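Local coordinates for protein aeromonas extracellular serine protease (Aeromonas sobria, PDB 3WQB) that cleaves peptide bonds after paired basic residues, one of them lysine, as a secreted calcium-binding serine protease of the furin-like subtilase family, at residues 34-38 with 132-136; 120-125 with 135-141. The protein carries 1 engineered substitution. All coordinates share one frame. Residue numbers count along the deposited sequence, not the author numbering.

Contact 1: 34-38 with 132-136; sequences QQWYL and TKGIA. With CA (calcium ion), chain C.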
loop_
_atom_site.group_PDB
_atom_site.type_symbol
_atom_site.label_atom_id
_atom_site.label_comp_id
_atom_site.label_asym_id
_atom_site.label_seq_id
_atom_site.Cartn_x
_atom_site.Cartn_y
_atom_site.Cartn_z
ATOM N N GLN A 34 -14.668 -21.694 8.341
ATOM C CA GLN A 34 -13.415 -21.826 7.602
ATOM C C GLN A 34 -12.770 -20.483 7.249
ATOM O O GLN A 34 -11.749 -20.436 6.553
ATOM C CB GLN A 34 -13.593 -22.738 6.383
ATOM C CG GLN A 34 -13.716 -24.208 6.776
ATOM C CD GLN A 34 -12.391 -24.852 7.113
ATOM O OE1 GLN A 34 -11.494 -24.215 7.667
ATOM N NE2 GLN A 34 -12.250 -26.120 6.763
ATOM N N GLN A 35 -13.367 -19.400 7.746
ATOM C CA GLN A 35 -12.767 -18.061 7.660
ATOM C C GLN A 35 -11.922 -17.848 8.925
ATOM O O GLN A 35 -12.372 -17.245 9.901
ATOM C CB GLN A 35 -13.851 -16.993 7.547
ATOM C CG GLN A 35 -14.689 -17.077 6.278
ATOM C CD GLN A 35 -15.831 -16.084 6.301
ATOM O OE1 GLN A 35 -16.978 -16.451 6.560
ATOM N NE2 GLN A 35 -15.520 -14.816 6.058
ATOM N N TRP A 36 -10.699 -18.368 8.904
ATOM C CA TRP A 36 -9.834 -18.308 10.085
ATOM C C TRP A 36 -9.511 -16.875 10.456
ATOM O O TRP A 36 -9.138 -16.605 11.590
ATOM C CB TRP A 36 -8.527 -19.099 9.861
ATOM C CG TRP A 36 -7.702 -18.534 8.732
ATOM C CD1 TRP A 36 -7.777 -18.884 7.417
ATOM C CD2 TRP A 36 -6.726 -17.483 8.812
ATOM N NE1 TRP A 36 -6.897 -18.132 6.671
ATOM C CE2 TRP A 36 -6.242 -17.262 7.502
ATOM C CE3 TRP A 36 -6.202 -16.717 9.865
ATOM C CZ2 TRP A 36 -5.268 -16.297 7.212
ATOM C CZ3 TRP A 36 -5.227 -15.764 9.579
ATOM C CH2 TRP A 36 -4.762 -15.570 8.257
ATOM N N TYR A 37 -9.621 -15.968 9.495
ATOM C CA TYR A 37 -9.322 -14.575 9.758
ATOM C C TYR A 37 -10.356 -13.908 10.660
ATOM O O TYR A 37 -10.030 -12.963 11.387
ATOM C CB TYR A 37 -9.109 -13.798 8.454
ATOM C CG TYR A 37 -10.228 -13.856 7.438
ATOM C CD1 TYR A 37 -10.281 -14.881 6.485
ATOM C CD2 TYR A 37 -11.184 -12.850 7.374
ATOM C CE1 TYR A 37 -11.280 -14.902 5.504
ATOM C CE2 TYR A 37 -12.189 -12.869 6.408
ATOM C CZ TYR A 37 -12.231 -13.904 5.482
ATOM O OH TYR A 37 -13.208 -13.917 4.518
ATOM N N LEU A 38 -11.589 -14.410 10.636
ATOM C CA LEU A 38 -12.605 -13.948 11.585
ATOM C C LEU A 38 -12.316 -14.506 12.976
ATOM O O LEU A 38 -12.373 -13.781 13.969
ATOM C CB LEU A 38 -14.006 -14.394 11.160
ATOM C CG LEU A 38 -14.562 -13.937 9.811
ATOM C CD1 LEU A 38 -15.958 -14.500 9.635
ATOM C CD2 LEU A 38 -14.565 -12.415 9.722
ATOM N N THR A 132 -20.123 -16.958 3.018
ATOM C CA THR A 132 -19.257 -16.493 4.096
ATOM C C THR A 132 -19.924 -15.364 4.881
ATOM O O THR A 132 -21.030 -14.910 4.548
ATOM C CB THR A 132 -17.934 -15.961 3.520
ATOM O OG1 THR A 132 -18.224 -14.985 2.512
ATOM C CG2 THR A 132 -17.083 -17.100 2.926
ATOM N N LYS A 133 -19.237 -14.917 5.929
ATOM C CA LYS A 133 -19.665 -13.763 6.707
ATOM C C LYS A 133 -18.592 -12.690 6.585
ATOM O O LYS A 133 -17.427 -12.940 6.872
ATOM C CB LYS A 133 -19.857 -14.150 8.177
ATOM C CG LYS A 133 -20.556 -13.081 9.026
ATOM C CD LYS A 133 -20.562 -13.468 10.507
ATOM C CE LYS A 133 -21.438 -12.532 11.323
ATOM N NZ LYS A 133 -21.317 -12.776 12.802
ATOM N N GLY A 134 -18.979 -11.492 6.165
ATOM C CA GLY A 134 -18.020 -10.391 6.124
ATOM C C GLY A 134 -17.502 -10.017 7.503
ATOM O O GLY A 134 -18.144 -10.293 8.529
ATOM N N ILE A 135 -16.332 -9.386 7.533
ATOM C CA ILE A 135 -15.833 -8.788 8.765
ATOM C C ILE A 135 -16.833 -7.747 9.280
ATOM O O ILE A 135 -17.108 -7.675 10.482
ATOM C CB ILE A 135 -14.482 -8.125 8.499
ATOM C CG1 ILE A 135 -13.414 -9.183 8.272
ATOM C CG2 ILE A 135 -14.057 -7.204 9.641
ATOM C CD1 ILE A 135 -12.165 -8.616 7.606
ATOM N N ALA A 136 -17.370 -6.957 8.347
ATOM C CA ALA A 136 -18.306 -5.876 8.625
ATOM C C ALA A 136 -19.514 -6.110 7.707
ATOM O O ALA A 136 -19.710 -5.391 6.714
ATOM C CB ALA A 136 -17.650 -4.530 8.351
HETATM CA CA CA C . -23.212 -15.022 3.682
HETATM O O HOH W 1 -16.035 -13.417 2.975
#
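Start at Thr-132, whose carbonyl oxygen sits 2.4 Å from the calcium ion; Asn-29, Asp-87, Val-126, Asn-128 and Ile-130 complete the site. Its hydroxyl takes no part in the metal site; OG1 lies 2.7 Å from a water that donates to Tyr-37 OH at 3.3 Å, so a single water joins the two segments at this end. Gln-35 OE1 also packs at 3.2 Å against Thr-132 CB.

Lys-133 carries the main polar link. Its backbone is read at both ends by one side-chain amide: Lys-133 N donates to Gln-35 OE1 at 2.8 Å and nearly straight, and Gln-35 NE2 donates to Lys-133 O, also at 2.8 Å. The extended lysine side chain leaves this interface and puts NZ on the carbonyl of Pro-26. The same Gln-35 NE2 also gives a hydrogen bond to Tyr-37 OH at 2.9 Å, and that hydroxyl reaches Val-294 O as well.

At Gly-134 the chain turns on with little contact, its O lying 4.3 Å from Leu-38 CD2. Ile-135 then makes the contact apolar: its CG1 lies 3.7 Å from Leu-38 CD2 and 4.3 Å from Tyr-37 CE2, near the plane of the ring and at its edge.

With all seven touching residues buried, the neutral amide of Gln-35 supplies both an acceptor and a donor to the backbone of one residue, just as a neighbouring strand would. The bonds to Lys-133 therefore fix the 34-38 segment to the loop immediately after a calcium ligand, and the aliphatic patch at Ile-135 closes the far end.

Contact 2: 120-125 with 135-141; sequences SGIIAA and IAPRAQL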
loop_
_atom_site.group_PDB
_atom_site.type_symbol
_atom_site.label_atom_id
_atom_site.label_comp_id
_atom_site.label_asym_id
_atom_site.label_seq_id
_atom_site.Cartn_x
_atom_site.Cartn_y
_atom_site.Cartn_z
ATOM N N SER A 120 -13.998 -7.624 -1.731
ATOM C CA SER A 120 -15.280 -7.156 -1.244
ATOM C C SER A 120 -15.921 -8.095 -0.232
ATOM O O SER A 120 -16.474 -7.639 0.768
ATOM C CB SER A 120 -16.235 -6.874 -2.407
ATOM O OG SER A 120 -15.709 -5.829 -3.208
ATOM N N GLY A 121 -15.815 -9.400 -0.473
ATOM C CA GLY A 121 -16.383 -10.389 0.433
ATOM C C GLY A 121 -15.709 -10.425 1.793
ATOM O O GLY A 121 -16.367 -10.642 2.808
ATOM N N ILE A 122 -14.390 -10.237 1.817
ATOM C CA ILE A 122 -13.671 -10.158 3.080
ATOM C C ILE A 122 -14.266 -9.023 3.926
ATOM O O ILE A 122 -14.479 -9.179 5.133
ATOM C CB ILE A 122 -12.162 -9.983 2.847
ATOM C CG1 ILE A 122 -11.580 -11.269 2.249
ATOM C CG2 ILE A 122 -11.443 -9.580 4.142
ATOM C CD1 ILE A 122 -10.203 -11.079 1.644
ATOM N N ILE A 123 -14.541 -7.892 3.287
ATOM C CA ILE A 123 -15.118 -6.759 4.001
ATOM C C ILE A 123 -16.555 -6.989 4.426
ATOM O O ILE A 123 -16.896 -6.794 5.596
ATOM C CB ILE A 123 -15.064 -5.465 3.167
ATOM C CG1 ILE A 123 -13.646 -5.185 2.672
ATOM C CG2 ILE A 123 -15.575 -4.281 3.984
ATOM C CD1 ILE A 123 -13.540 -4.001 1.756
ATOM N N ALA A 124 -17.397 -7.404 3.483
ATOM C CA ALA A 124 -18.833 -7.236 3.663
ATOM C C ALA A 124 -19.706 -8.318 3.020
ATOM O O ALA A 124 -20.829 -8.037 2.597
ATOM C CB ALA A 124 -19.250 -5.844 3.183
ATOM N N ALA A 125 -19.228 -9.559 2.971
ATOM C CA ALA A 125 -20.129 -10.650 2.581
ATOM C C ALA A 125 -21.339 -10.624 3.516
ATOM O O ALA A 125 -21.209 -10.413 4.729
ATOM C CB ALA A 125 -19.423 -12.000 2.613
ATOM N N ILE A 135 -16.332 -9.386 7.533
ATOM C CA ILE A 135 -15.833 -8.788 8.765
ATOM C C ILE A 135 -16.833 -7.747 9.280
ATOM O O ILE A 135 -17.108 -7.675 10.482
ATOM C CB ILE A 135 -14.482 -8.125 8.499
ATOM C CG1 ILE A 135 -13.414 -9.183 8.272
ATOM C CG2 ILE A 135 -14.057 -7.204 9.641
ATOM C CD1 ILE A 135 -12.165 -8.616 7.606
ATOM N N ALA A 136 -17.370 -6.957 8.347
ATOM C CA ALA A 136 -18.306 -5.876 8.625
ATOM C C ALA A 136 -19.514 -6.110 7.707
ATOM O O ALA A 136 -19.710 -5.391 6.714
ATOM C CB ALA A 136 -17.650 -4.530 8.351
ATOM N N PRO A 137 -20.341 -7.122 8.042
ATOM C CA PRO A 137 -21.364 -7.594 7.111
ATOM C C PRO A 137 -22.562 -6.663 6.948
ATOM O O PRO A 137 -23.475 -6.964 6.170
ATOM C CB PRO A 137 -21.786 -8.940 7.705
ATOM C CG PRO A 137 -21.554 -8.785 9.158
ATOM C CD PRO A 137 -20.335 -7.901 9.294
ATOM N N ARG A 138 -22.557 -5.538 7.646
ATOM C CA ARG A 138 -23.590 -4.527 7.425
ATOM C C ARG A 138 -23.056 -3.266 6.739
ATOM O O ARG A 138 -23.805 -2.304 6.513
ATOM C CB ARG A 138 -24.334 -4.202 8.727
ATOM C CG ARG A 138 -25.113 -5.385 9.309
ATOM C CD ARG A 138 -25.972 -4.971 10.498
ATOM N NE ARG A 138 -26.989 -4.006 10.098
ATOM C CZ ARG A 138 -27.608 -3.156 10.916
ATOM N NH1 ARG A 138 -27.329 -3.124 12.213
ATOM N NH2 ARG A 138 -28.506 -2.322 10.422
ATOM N N ALA A 139 -21.767 -3.268 6.399
ATOM C CA ALA A 139 -21.194 -2.162 5.634
ATOM C C ALA A 139 -21.741 -2.176 4.202
ATOM O O ALA A 139 -22.201 -3.219 3.714
ATOM C CB ALA A 139 -19.672 -2.232 5.650
ATOM N N GLN A 140 -21.681 -1.025 3.535
ATOM C CA GLN A 140 -22.194 -0.889 2.164
ATOM C C GLN A 140 -21.057 -0.661 1.186
ATOM O O GLN A 140 -20.167 0.139 1.450
ATOM C CB GLN A 140 -23.208 0.251 2.072
ATOM C CG GLN A 140 -24.481 0.014 2.875
ATOM C CD GLN A 140 -25.637 -0.467 2.025
ATOM O OE1 GLN A 140 -25.821 -1.666 1.824
ATOM N NE2 GLN A 140 -26.438 0.474 1.532
ATOM N N LEU A 141 -21.111 -1.353 0.053
ATOM C CA LEU A 141 -20.015 -1.349 -0.922
ATOM C C LEU A 141 -20.325 -0.605 -2.208
ATOM O O LEU A 141 -21.468 -0.627 -2.703
ATOM C CB LEU A 141 -19.670 -2.781 -1.327
ATOM C CG LEU A 141 -19.230 -3.759 -0.251
ATOM C CD1 LEU A 141 -19.370 -5.181 -0.786
ATOM C CD2 LEU A 141 -17.802 -3.440 0.154
#
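Two backbone hydrogen bonds tie the end of the helix to the chain that returns toward the sheet. Ile-135 N donates to Ile-122 O at 3.0 Å, almost straight, and Ala-136 N donates to Ile-123 O at 2.8 Å. These carbonyls belong to the last turn, where the helix itself is running out of amides, so consecutive NH groups of the incoming loop supply donors. Ile-135 N is also 3.3 Å from Ile-123 O, but the angle there is too poor for a bond.

The apolar contacts are made by a few side chains. Ile-122 CG2 meets Ile-135 CD1 at 3.7 Å. Ala-124 is the residue most closely enclosed: its CB lies 4.0 Å from Leu-141 CG and 4.4 Å from Ala-139 CB, and its CA comes within 4.3 Å of Pro-137 CA, an approach that its small side chain leaves room for. Leu-141, pointing at the helix, gives up the largest area of any residue here and also reaches Ser-120, CD1 to CB at 3.9 Å. Two carbonyl oxygens add van der Waals contacts, Ala-136 O to Ala-124 CB at 3.6 Å and Ala-125 O to Pro-137 CB at 3.4 Å.

A type I turn from Ala-136 to Ala-139, closed by Ala-139 N to Ala-136 O at 3.0 Å, carries the chain from the helix carbonyls into strand 140-144.

This is helix 115-124 lying on the parallel subtilase sheet: strand 140-144 forms one edge, Ile-123 packs on its neighbour 73-77, and Ile-122 and Ile-123 press against Pro-340 of helix 335-352.

How the contacts relate
Both contacts are buried in the subtilisin-like domain, their centres about 10 Å apart, and they share Ile-135 and Ala-136. Contact 1 joins two irregular segments beside a calcium site, and its polar bonds run from a side-chain amide to backbone, helped by a water. Contact 2 joins a helix to the loop and first residues of the edge strand; its bonds are backbone to backbone and lie in the loop, and it buries more surface (424 against 250 Å²). Between them, Gly-134 N probably bonds to Ala-125 O at 2.9 Å, while Tyr-37 OH packs on Ile-122 CG1 at 3.8 Å. They overlap at Ile-135, which packs on Leu-38 and Tyr-37 but bonds to Ile-122.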